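Local coordinates for protein second substrate binding domain of putative amino acid ABC transporter (Streptococcus pneumoniae, PDB 4OEN) that probably captures an amino acid outside the cell and hands it to the membrane-spanning part of an ABC importer, at residues K34-D39 with A206-N211. Residues are numbered along the deposited sequence; the frame is centred on the assembly and turned at random.
Sequences KAIAKD and ANLKAN. With SO4 (sulfate ion), chain C.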
# COMPACT_ATOMS: atom_id res chain seq x y z
N LYS A 34 -10.48 11.47 6.31
CA LYS A 34 -11.77 11.96 6.79
C LYS A 34 -11.94 11.78 8.29
O LYS A 34 -12.46 12.67 8.96
CB LYS A 34 -12.90 11.24 6.06
CG LYS A 34 -12.99 11.62 4.60
CD LYS A 34 -13.99 10.76 3.89
CE LYS A 34 -13.85 10.93 2.39
NZ LYS A 34 -14.87 10.15 1.65
N ALA A 35 -11.52 10.63 8.82
CA ALA A 35 -11.62 10.39 10.26
C ALA A 35 -10.70 11.31 11.06
O ALA A 35 -11.04 11.74 12.18
CB ALA A 35 -11.32 8.93 10.59
N ILE A 36 -9.53 11.59 10.50
CA ILE A 36 -8.57 12.46 11.16
C ILE A 36 -9.09 13.90 11.15
O ILE A 36 -9.02 14.60 12.16
CB ILE A 36 -7.19 12.35 10.50
CG1 ILE A 36 -6.57 11.00 10.89
CG2 ILE A 36 -6.28 13.50 10.91
CD1 ILE A 36 -5.18 10.74 10.32
N ALA A 37 -9.64 14.33 10.03
CA ALA A 37 -10.17 15.68 9.95
C ALA A 37 -11.28 15.89 10.97
O ALA A 37 -11.35 16.92 11.64
CB ALA A 37 -10.68 15.97 8.54
N LYS A 38 -12.12 14.88 11.12
CA LYS A 38 -13.23 14.97 12.05
C LYS A 38 -12.75 14.93 13.50
O LYS A 38 -13.26 15.65 14.35
CB LYS A 38 -14.23 13.85 11.77
CG LYS A 38 -15.46 13.90 12.67
CD LYS A 38 -16.49 12.88 12.23
CE LYS A 38 -17.75 12.97 13.09
NZ LYS A 38 -18.81 12.05 12.62
N ASP A 39 -11.75 14.10 13.77
CA ASP A 39 -11.18 13.98 15.11
C ASP A 39 -10.50 15.27 15.56
O ASP A 39 -10.58 15.67 16.73
CB ASP A 39 -10.18 12.82 15.16
CG ASP A 39 -9.49 12.69 16.51
OD1 ASP A 39 -10.13 12.15 17.43
OD2 ASP A 39 -8.32 13.09 16.64
N ALA A 206 -2.77 9.08 16.09
CA ALA A 206 -2.56 8.50 17.42
C ALA A 206 -3.89 8.26 18.12
O ALA A 206 -4.10 7.22 18.75
CB ALA A 206 -1.66 9.38 18.26
N ASN A 207 -4.80 9.23 18.03
CA ASN A 207 -6.11 9.06 18.65
C ASN A 207 -6.88 7.89 18.04
O ASN A 207 -7.48 7.09 18.76
CB ASN A 207 -6.94 10.33 18.52
CG ASN A 207 -6.41 11.46 19.38
OD1 ASN A 207 -5.69 11.22 20.34
ND2 ASN A 207 -6.78 12.70 19.04
N LEU A 208 -6.86 7.78 16.72
CA LEU A 208 -7.57 6.69 16.05
C LEU A 208 -6.94 5.33 16.35
O LEU A 208 -7.62 4.31 16.40
CB LEU A 208 -7.63 6.93 14.54
CG LEU A 208 -8.43 8.17 14.13
CD1 LEU A 208 -8.35 8.39 12.62
CD2 LEU A 208 -9.88 8.10 14.59
N LYS A 209 -5.63 5.29 16.52
CA LYS A 209 -4.99 4.06 16.95
C LYS A 209 -5.41 3.71 18.38
O LYS A 209 -5.75 2.56 18.68
CB LYS A 209 -3.47 4.17 16.85
CG LYS A 209 -2.95 3.96 15.44
CD LYS A 209 -1.45 4.16 15.39
CE LYS A 209 -0.89 3.91 14.00
NZ LYS A 209 0.58 4.15 13.98
N ALA A 210 -5.42 4.70 19.26
CA ALA A 210 -5.67 4.43 20.68
C ALA A 210 -7.08 3.90 20.93
O ALA A 210 -7.28 3.10 21.84
CB ALA A 210 -5.43 5.69 21.49
N ASN A 211 -8.06 4.33 20.13
CA ASN A 211 -9.45 3.97 20.42
C ASN A 211 -10.02 2.89 19.49
O ASN A 211 -11.21 2.61 19.52
CB ASN A 211 -10.36 5.21 20.38
CG ASN A 211 -10.52 5.80 18.98
OD1 ASN A 211 -10.08 5.25 17.97
ND2 ASN A 211 -11.18 6.96 18.92
S SO4 C . -5.89 15.98 20.52
O1 SO4 C . -7.30 15.99 20.12
O2 SO4 C . -5.78 15.49 21.89
O3 SO4 C . -5.13 15.10 19.63
O4 SO4 C . -5.35 17.33 20.44
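L208 reaches from helix 195-210 to helix 28-40 with one methyl, CD1, which lies 3.6 Å from A35 CB and equally near I36 CG1. With only a methyl, A35 lets L208 come in against helix 28-40. The CB bond of I36 is directed past the partner rather than at it, and its CG1 methylene meets L208; branched and apolar, I36 suits a buried place where it also touches F42. With CG anti to its own carbonyl carbon (chi1 -64°), L208 carries its branch into this buried patch, where L32 adds a further apolar surface and F214 of helix 213-222 also touches L208. The two short segments run nearly perpendicular, their axes 10.4 Å apart, and the contact packs helix 28-40 against helix 195-210 within one lobe of this type II periplasmic binding protein fold. Toward solvent the packing gives way to a single hydrogen bond between partly exposed side chains. D39 offers a carboxylate acceptor there, taking N207 ND2 on the syn lone pair of OD2 at 2.9 Å, almost straight at 174°. The carboxylate and amide planes are 68° apart. Asparagine suits this edge because its NH2 can serve two acceptors: ND2 also donates, less directly, to O3 of a sulfate, probably from the crystallisation liquor, which Q40 holds as well.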